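CRISPR-associated protein, Cse2 family (Thermobifida fusca, PDB 4H79) probably binds nucleic acid as the CasB (Cse2) subunit of the CRISPR Cascade complex. Local coordinates at residues 132-140 / 187-195. Numbering follows the deposited sequence.
Sequences RKRFVQVGH and RTAWGRGFH
G139 and R187 bring the two backbones nearest, with CA atoms 5.6 Å apart. The two helix segments run roughly antiparallel, at 155°. At the other end of the contact R132 CA is 9.2 Å from F194 CA. Three aromatic side chains, F135, W190 and F194, fill the wider part as a cluster. The F135 ring enters between the other two. Its CZ meets W190 CB at 3.7 Å, and its CD2 and CE2 touch CD2 of F194. F135 CG is anti to the backbone N (chi1 -178°), which carries the ring across to the second helix. The planes of F135 and the W190 five-membered ring are near parallel but slid apart, with little overlap. The far rim of the indole, at CZ3, packs on V138 CG1 (3.7 Å) and on G139 CA. At the other end, R132 CG rests against F194 CZ. The R132 guanidinium passes near the edge of the H195 ring, and its NH2 is salt-bridged to E129.

R187 closes the narrow end. Its NH1 donates to G139 O (3.1 Å, 151°), near the guanidinium plane but from above the carbonyl plane. R187 CD makes a CH-pi contact over the H140 ring, 3.9 Å from its centroid. With an alanine in place of R187, G139 O would probably lose this donor and the H140 ring its cover on that face.

The contact joins segment 132-140, on helix 129-138, to helix 180-195, the last modelled helix of this all-helical Cse2-family protein. Helix 114-119 packs on the aromatic cluster through L114 and V118. Helix 144-160 meets V138 through L147, L151 and I154, and W190 NE1 is hydrogen-bonded to Q173 of helix 167-176.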
loop_
_atom_site.group_PDB
_atom_site.type_symbol
_atom_site.label_atom_id
_atom_site.label_comp_id
_atom_site.label_asym_id
_atom_site.label_seq_id
_atom_site.Cartn_x
_atom_site.Cartn_y
_atom_site.Cartn_z
ATOM N N ARG A 132 3.132 18.375 2.519
ATOM C CA ARG A 132 4.278 17.974 1.713
ATOM C C ARG A 132 5.411 17.580 2.664
ATOM O O ARG A 132 6.125 16.585 2.414
ATOM C CB ARG A 132 4.735 19.085 0.763
ATOM C CG ARG A 132 5.861 18.592 -0.231
ATOM C CD ARG A 132 7.317 18.993 0.181
ATOM N NE ARG A 132 7.452 20.463 0.058
ATOM C CZ ARG A 132 7.764 21.069 -1.092
ATOM N NH1 ARG A 132 8.034 20.345 -2.206
ATOM N NH2 ARG A 132 7.790 22.392 -1.134
ATOM N N LYS A 133 5.561 18.329 3.764
ATOM C CA LYS A 133 6.591 18.017 4.767
ATOM C C LYS A 133 6.364 16.610 5.329
ATOM O O LYS A 133 7.327 15.813 5.441
ATOM C CB LYS A 133 6.586 19.037 5.908
ATOM C CG LYS A 133 7.589 18.762 7.017
ATOM C CD LYS A 133 7.650 19.917 8.024
ATOM C CE LYS A 133 8.656 19.659 9.142
ATOM N NZ LYS A 133 10.001 20.248 8.866
ATOM N N ARG A 134 5.107 16.309 5.685
ATOM C CA ARG A 134 4.745 14.970 6.215
ATOM C C ARG A 134 4.984 13.866 5.190
ATOM O O ARG A 134 5.431 12.778 5.548
ATOM C CB ARG A 134 3.291 14.923 6.735
ATOM C CG ARG A 134 3.177 15.698 8.048
ATOM C CD ARG A 134 1.742 16.029 8.447
ATOM N NE ARG A 134 1.123 14.927 9.174
ATOM C CZ ARG A 134 0.310 14.016 8.640
ATOM N NH1 ARG A 134 -0.010 14.064 7.346
ATOM N NH2 ARG A 134 -0.189 13.058 9.422
ATOM N N PHE A 135 4.666 14.146 3.923
ATOM C CA PHE A 135 4.867 13.170 2.859
ATOM C C PHE A 135 6.362 12.837 2.707
ATOM O O PHE A 135 6.761 11.659 2.591
ATOM C CB PHE A 135 4.294 13.681 1.545
ATOM C CG PHE A 135 4.425 12.700 0.414
ATOM C CD1 PHE A 135 4.133 11.344 0.596
ATOM C CD2 PHE A 135 4.885 13.124 -0.815
ATOM C CE1 PHE A 135 4.266 10.431 -0.454
ATOM C CE2 PHE A 135 4.993 12.236 -1.860
ATOM C CZ PHE A 135 4.677 10.902 -1.680
ATOM N N VAL A 136 7.183 13.884 2.735
ATOM C CA VAL A 136 8.632 13.731 2.644
ATOM C C VAL A 136 9.134 12.855 3.790
ATOM O O VAL A 136 9.992 11.972 3.583
ATOM C CB VAL A 136 9.377 15.106 2.552
ATOM C CG1 VAL A 136 10.888 14.951 2.832
ATOM C CG2 VAL A 136 9.134 15.752 1.156
ATOM N N GLN A 137 8.544 13.043 4.964
ATOM C CA GLN A 137 8.974 12.316 6.158
ATOM C C GLN A 137 8.633 10.821 6.095
ATOM O O GLN A 137 9.337 9.993 6.724
ATOM C CB GLN A 137 8.454 12.982 7.441
ATOM C CG GLN A 137 9.345 14.172 7.895
ATOM C CD GLN A 137 10.886 13.881 7.844
ATOM O OE1 GLN A 137 11.456 13.253 8.758
ATOM N NE2 GLN A 137 11.567 14.364 6.778
ATOM N N VAL A 138 7.605 10.458 5.319
ATOM C CA VAL A 138 7.228 9.057 5.176
ATOM C C VAL A 138 8.448 8.212 4.714
ATOM O O VAL A 138 8.732 7.135 5.278
ATOM C CB VAL A 138 6.076 8.837 4.187
ATOM C CG1 VAL A 138 5.789 7.310 4.048
ATOM C CG2 VAL A 138 4.754 9.599 4.572
ATOM N N GLY A 139 9.185 8.709 3.715
ATOM C CA GLY A 139 10.266 7.939 3.117
ATOM C C GLY A 139 11.487 7.856 3.972
ATOM O O GLY A 139 12.368 7.094 3.668
ATOM N N HIS A 140 11.527 8.651 5.041
ATOM C CA HIS A 140 12.663 8.635 5.958
ATOM C C HIS A 140 12.441 7.808 7.235
ATOM O O HIS A 140 13.301 7.802 8.128
ATOM C CB HIS A 140 13.126 10.074 6.252
ATOM C CG HIS A 140 13.888 10.717 5.093
ATOM N ND1 HIS A 140 13.396 11.756 4.389
ATOM C CD2 HIS A 140 15.131 10.409 4.519
ATOM C CE1 HIS A 140 14.271 12.104 3.422
ATOM N NE2 HIS A 140 15.339 11.293 3.512
ATOM N N ARG A 187 11.848 6.770 -2.571
ATOM C CA ARG A 187 11.676 8.236 -2.329
ATOM C C ARG A 187 11.732 9.028 -3.644
ATOM O O ARG A 187 10.904 9.973 -3.875
ATOM C CB ARG A 187 12.770 8.751 -1.385
ATOM C CG ARG A 187 12.538 8.367 0.079
ATOM C CD ARG A 187 13.454 9.203 0.997
ATOM N NE ARG A 187 14.928 9.020 0.738
ATOM C CZ ARG A 187 15.643 8.039 1.256
ATOM N NH1 ARG A 187 15.050 7.145 2.063
ATOM N NH2 ARG A 187 16.930 7.938 0.989
ATOM N N THR A 188 12.681 8.664 -4.509
ATOM C CA THR A 188 12.816 9.347 -5.811
ATOM C C THR A 188 11.552 9.134 -6.660
ATOM O O THR A 188 11.011 10.079 -7.250
ATOM C CB THR A 188 14.066 8.865 -6.568
ATOM O OG1 THR A 188 15.225 9.158 -5.774
ATOM C CG2 THR A 188 14.205 9.587 -7.938
ATOM N N ALA A 189 11.042 7.908 -6.702
ATOM C CA ALA A 189 9.789 7.645 -7.482
ATOM C C ALA A 189 8.587 8.452 -6.922
ATOM O O ALA A 189 7.738 9.012 -7.677
ATOM C CB ALA A 189 9.480 6.121 -7.540
ATOM N N TRP A 190 8.505 8.523 -5.589
ATOM C CA TRP A 190 7.404 9.287 -4.958
ATOM C C TRP A 190 7.550 10.774 -5.238
ATOM O O TRP A 190 6.552 11.452 -5.529
ATOM C CB TRP A 190 7.372 9.066 -3.457
ATOM C CG TRP A 190 6.947 7.680 -3.019
ATOM C CD1 TRP A 190 6.434 6.660 -3.809
ATOM C CD2 TRP A 190 6.985 7.131 -1.657
ATOM N NE1 TRP A 190 6.135 5.546 -3.056
ATOM C CE2 TRP A 190 6.443 5.758 -1.752
ATOM C CE3 TRP A 190 7.389 7.622 -0.418
ATOM C CZ2 TRP A 190 6.345 4.921 -0.650
ATOM C CZ3 TRP A 190 7.301 6.774 0.682
ATOM C CH2 TRP A 190 6.777 5.445 0.564
ATOM N N GLY A 191 8.786 11.298 -5.110
ATOM C CA GLY A 191 9.117 12.697 -5.420
ATOM C C GLY A 191 8.714 13.062 -6.830
ATOM O O GLY A 191 8.022 14.071 -7.033
ATOM N N ARG A 192 9.135 12.241 -7.795
ATOM C CA ARG A 192 8.817 12.440 -9.212
ATOM C C ARG A 192 7.299 12.417 -9.438
ATOM O O ARG A 192 6.764 13.299 -10.133
ATOM C CB ARG A 192 9.518 11.376 -10.071
ATOM C CG ARG A 192 9.920 11.816 -11.471
ATOM C CD ARG A 192 10.851 10.813 -12.171
ATOM N NE ARG A 192 10.362 9.435 -12.019
ATOM C CZ ARG A 192 10.996 8.433 -11.381
ATOM N NH1 ARG A 192 10.395 7.246 -11.302
ATOM N NH2 ARG A 192 12.219 8.603 -10.828
ATOM N N GLY A 193 6.593 11.455 -8.851
ATOM C CA GLY A 193 5.159 11.370 -9.070
ATOM C C GLY A 193 4.427 12.540 -8.475
ATOM O O GLY A 193 3.450 13.029 -9.027
ATOM N N PHE A 194 4.904 13.027 -7.342
ATOM C CA PHE A 194 4.272 14.213 -6.716
ATOM C C PHE A 194 4.319 15.480 -7.643
ATOM O O PHE A 194 3.357 16.267 -7.749
ATOM C CB PHE A 194 5.003 14.481 -5.414
ATOM C CG PHE A 194 4.429 15.638 -4.617
ATOM C CD1 PHE A 194 4.948 16.966 -4.756
ATOM C CD2 PHE A 194 3.390 15.410 -3.732
ATOM C CE1 PHE A 194 4.409 18.034 -4.000
ATOM C CE2 PHE A 194 2.874 16.447 -2.965
ATOM C CZ PHE A 194 3.368 17.768 -3.101
ATOM N N HIS A 195 5.422 15.643 -8.360
ATOM C CA HIS A 195 5.605 16.831 -9.272
ATOM C C HIS A 195 5.212 16.578 -10.719
ATOM O O HIS A 195 5.243 17.503 -11.507
ATOM C CB HIS A 195 7.046 17.387 -9.154
ATOM C CG HIS A 195 7.364 17.916 -7.776
ATOM N ND1 HIS A 195 6.925 19.127 -7.336
ATOM C CD2 HIS A 195 8.098 17.358 -6.730
ATOM C CE1 HIS A 195 7.340 19.317 -6.059
ATOM N NE2 HIS A 195 8.069 18.225 -5.691
#